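Local atomic coordinates of putative mandelate racemase (Salmonella typhimurium, PDB entry 2O56), a protein that is of unconfirmed function but binds magnesium and, as a member of the enolase superfamily, is probably a hydro-lyase (dehydratase). Residues R127-T132 with N370-V375. Sequence-based numbering, arbitrary orientation. Where two conformers were deposited one is given.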
ATOM      1  N   ARG A 127      -0.964  33.610  21.984  1.00 26.96           N
ATOM      2  CA  ARG A 127      -1.134  34.788  21.117  1.00 24.77           C
ATOM      3  C   ARG A 127      -2.016  35.802  21.832  1.00 26.92           C
ATOM      4  O   ARG A 127      -2.803  35.436  22.703  1.00 30.54           O
ATOM      5  CB  ARG A 127      -1.751  34.397  19.753  1.00 24.37           C
ATOM      6  CG  ARG A 127      -3.197  33.837  19.828  1.00 25.67           C
ATOM      7  CD  ARG A 127      -3.658  33.122  18.546  1.00 25.98           C
ATOM      8  NE  ARG A 127      -2.595  32.309  17.945  1.00 27.31           N
ATOM      9  CZ  ARG A 127      -2.227  31.107  18.381  1.00 34.51           C
ATOM     10  NH1 ARG A 127      -2.860  30.544  19.397  1.00 25.96           N
ATOM     11  NH2 ARG A 127      -1.228  30.467  17.797  1.00 27.75           N
ATOM     12  N   GLU A 128      -1.890  37.077  21.472  1.00 34.16           N
ATOM     13  CA  GLU A 128      -2.503  38.155  22.260  1.00 37.28           C
ATOM     14  C   GLU A 128      -3.858  38.568  21.700  1.00 36.21           C
ATOM     15  O   GLU A 128      -4.711  39.060  22.430  1.00 40.84           O
ATOM     16  CB  GLU A 128      -1.585  39.386  22.327  1.00 41.12           C
ATOM     17  CG  GLU A 128      -0.274  39.179  23.082  1.00 51.04           C
ATOM     18  CD  GLU A 128      -0.481  38.864  24.553  1.00 63.00           C
ATOM     19  OE1 GLU A 128      -1.284  39.563  25.208  1.00 64.13           O
ATOM     20  OE2 GLU A 128       0.164  37.920  25.055  1.00 68.35           O
ATOM     21  N   LYS A 129      -4.041  38.388  20.396  1.00 35.06           N
ATOM     22  CA  LYS A 129      -5.313  38.694  19.743  1.00 31.93           C
ATOM     23  C   LYS A 129      -5.736  37.508  18.875  1.00 35.27           C
ATOM     24  O   LYS A 129      -4.891  36.714  18.443  1.00 31.05           O
ATOM     25  CB  LYS A 129      -5.175  39.949  18.867  1.00 38.56           C
ATOM     26  CG  LYS A 129      -5.195  41.245  19.653  1.00 49.17           C
ATOM     27  CD  LYS A 129      -5.320  42.460  18.749  1.00 66.63           C
ATOM     28  CE  LYS A 129      -5.011  43.746  19.507  1.00 63.03           C
ATOM     29  NZ  LYS A 129      -5.691  43.802  20.829  1.00 65.38           N
ATOM     30  N   ILE A 130      -7.035  37.413  18.608  1.00 30.30           N
ATOM     31  CA  ILE A 130      -7.588  36.312  17.822  0.50 29.20           C
ATOM     32  C   ILE A 130      -8.214  36.828  16.524  1.00 25.61           C
ATOM     33  O   ILE A 130      -9.288  37.435  16.530  1.00 27.80           O
ATOM     34  CB  ILE A 130      -8.609  35.508  18.645  0.50 27.63           C
ATOM     35  CG1 ILE A 130      -7.893  34.721  19.743  0.50 30.77           C
ATOM     36  CG2 ILE A 130      -9.374  34.535  17.769  0.50 29.62           C
ATOM     37  CD1 ILE A 130      -8.705  34.536  20.979  0.50 37.27           C
ATOM     38  N   ARG A 131      -7.531  36.582  15.407  1.00 28.91           N
ATOM     39  CA  ARG A 131      -8.021  36.987  14.073  1.00 28.93           C
ATOM     40  C   ARG A 131      -9.365  36.355  13.709  1.00 36.56           C
ATOM     41  O   ARG A 131      -9.582  35.170  13.958  1.00 28.20           O
ATOM     42  CB  ARG A 131      -6.997  36.633  12.997  1.00 28.75           C
ATOM     43  CG  ARG A 131      -7.379  37.157  11.616  1.00 27.62           C
ATOM     44  CD  ARG A 131      -6.481  36.624  10.524  1.00 28.31           C
ATOM     45  NE  ARG A 131      -6.914  37.122   9.210  1.00 35.24           N
ATOM     46  CZ  ARG A 131      -6.619  36.533   8.058  1.00 38.53           C
ATOM     47  NH1 ARG A 131      -5.885  35.420   8.062  1.00 25.06           N
ATOM     48  NH2 ARG A 131      -7.058  37.051   6.910  1.00 29.52           N
ATOM     49  N   THR A 132     -10.259  37.136  13.106  1.00 24.54           N
ATOM     50  CA  THR A 132     -11.633  36.679  12.906  1.00 29.14           C
ATOM     51  C   THR A 132     -12.045  36.849  11.448  1.00 30.71           C
ATOM     52  O   THR A 132     -11.567  37.754  10.759  1.00 31.80           O
ATOM     53  CB  THR A 132     -12.598  37.399  13.881  1.00 31.78           C
ATOM     54  OG1 THR A 132     -12.143  37.188  15.222  1.00 44.54           O
ATOM     55  CG2 THR A 132     -13.979  36.861  13.780  1.00 34.83           C
ATOM     56  N   ASN A 370     -12.420  45.415  15.362  1.00 36.91           N
ATOM     57  CA  ASN A 370     -11.526  45.552  14.214  1.00 45.55           C
ATOM     58  C   ASN A 370     -11.022  44.220  13.670  1.00 38.15           C
ATOM     59  O   ASN A 370      -9.867  44.097  13.249  1.00 37.80           O
ATOM     60  CB  ASN A 370     -10.374  46.489  14.544  1.00 42.46           C
ATOM     61  CG  ASN A 370     -10.861  47.801  15.087  1.00 65.92           C
ATOM     62  OD1 ASN A 370     -11.641  48.488  14.432  1.00 54.91           O
ATOM     63  ND2 ASN A 370     -10.436  48.146  16.300  1.00 55.52           N
ATOM     64  N   GLY A 371     -11.913  43.235  13.691  1.00 37.82           N
ATOM     65  CA  GLY A 371     -11.613  41.905  13.181  1.00 43.04           C
ATOM     66  C   GLY A 371     -10.907  40.992  14.164  1.00 36.85           C
ATOM     67  O   GLY A 371     -10.481  39.905  13.789  1.00 42.02           O
ATOM     68  N   MET A 372     -10.783  41.426  15.420  1.00 31.44           N
ATOM     69  CA  MET A 372      -9.964  40.723  16.430  1.00 32.32           C
ATOM     70  C   MET A 372     -10.778  40.522  17.702  1.00 37.01           C
ATOM     71  O   MET A 372     -11.497  41.421  18.132  1.00 38.78           O
ATOM     72  CB  MET A 372      -8.699  41.535  16.787  1.00 35.78           C
ATOM     73  CG  MET A 372      -7.765  41.881  15.617  1.00 46.85           C
ATOM     74  SD  MET A 372      -6.668  40.519  15.147  1.00 55.89           S
ATOM     75  CE  MET A 372      -5.605  41.303  13.941  1.00 67.92           C
ATOM     76  N   TYR A 373     -10.670  39.344  18.299  1.00 28.58           N
ATOM     77  CA  TYR A 373     -11.210  39.089  19.639  1.00 28.16           C
ATOM     78  C   TYR A 373     -10.076  39.068  20.645  1.00 28.84           C
ATOM     79  O   TYR A 373      -8.929  38.748  20.285  1.00 27.51           O
ATOM     80  CB  TYR A 373     -11.801  37.694  19.688  1.00 33.07           C
ATOM     81  CG  TYR A 373     -13.270  37.556  19.452  1.00 31.73           C
ATOM     82  CD1 TYR A 373     -13.734  36.929  18.302  1.00 28.61           C
ATOM     83  CD2 TYR A 373     -14.202  38.001  20.393  1.00 35.29           C
ATOM     84  CE1 TYR A 373     -15.096  36.742  18.076  1.00 31.12           C
ATOM     85  CE2 TYR A 373     -15.573  37.825  20.179  1.00 28.77           C
ATOM     86  CZ  TYR A 373     -16.010  37.189  19.013  1.00 32.04           C
ATOM     87  OH  TYR A 373     -17.355  36.992  18.757  1.00 30.79           O
ATOM     88  N   GLU A 374     -10.400  39.363  21.910  1.00 27.33           N
ATOM     89  CA  GLU A 374      -9.504  39.027  23.007  1.00 29.44           C
ATOM     90  C   GLU A 374     -10.170  38.021  23.922  1.00 23.08           C
ATOM     91  O   GLU A 374     -11.394  37.952  24.002  1.00 33.35           O
ATOM     92  CB  GLU A 374      -9.063  40.269  23.790  1.00 28.41           C
ATOM     93  CG  GLU A 374      -8.251  41.280  22.950  1.00 39.89           C
ATOM     94  CD  GLU A 374      -7.869  42.520  23.746  1.00 45.53           C
ATOM     95  OE1 GLU A 374      -8.765  43.123  24.376  1.00 63.77           O
ATOM     96  OE2 GLU A 374      -6.677  42.886  23.745  1.00 58.27           O
ATOM     97  N   VAL A 375      -9.342  37.227  24.582  1.00 29.69           N
ATOM     98  CA  VAL A 375      -9.792  36.129  25.433  1.00 30.23           C
ATOM     99  C   VAL A 375     -10.391  36.650  26.773  1.00 34.64           C
ATOM    100  O   VAL A 375      -9.894  37.637  27.321  1.00 35.00           O
ATOM    101  CB  VAL A 375      -8.603  35.143  25.643  1.00 26.29           C
ATOM    102  CG1 VAL A 375      -7.547  35.712  26.591  1.00 29.08           C
ATOM    103  CG2 VAL A 375      -9.068  33.763  26.042  1.00 24.81           C
TER
HETATM  104  O   HOH W   1      -6.496  37.631  23.914  1.00 28.92           O
HETATM  105  O   HOH W   2      -4.320  41.919  22.720  1.00 46.69           O
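Ile130 and Tyr373 face each other as an antiparallel hydrogen-bonded pair: Ile130 N donates a hydrogen bond to Tyr373 O (2.9 Å), and Tyr373 N donates one to Ile130 O. Their CB atoms touch at 4.0 Å on the buried side. Ile130 O is gripped twice, since the hydroxyl of Thr132 also donates to it, from the carbonyl face opposite Tyr373 N; Thr132 OG1 also lies 3.5 Å from Tyr373 CD1, where the two side chains cross obliquely. Strand 372-373 is thereby a short antiparallel addition beside strand 130-135, which on its other side pairs in parallel with strand 347-350; these last two belong to the modified TIM barrel, (β/α)7β, of the enolase superfamily. His347 packs edge-to-face with the Tyr373 ring. On the other face, Met372 bends at chi2 (-81°) and lays SD against Arg131 CA, 3.9 Å away, while the Arg131 guanidinium reaches on to salt bridges with Asp217 and Asp169. Lys129 crosses Met372 at about a right angle, its CD 4.0 Å from Met372 CB. A bend at chi4 (-46°) then sets Lys129 NZ 3.2 Å from Glu374 OE2 in an exposed salt bridge, and one water links both charged ends to Glu128 O.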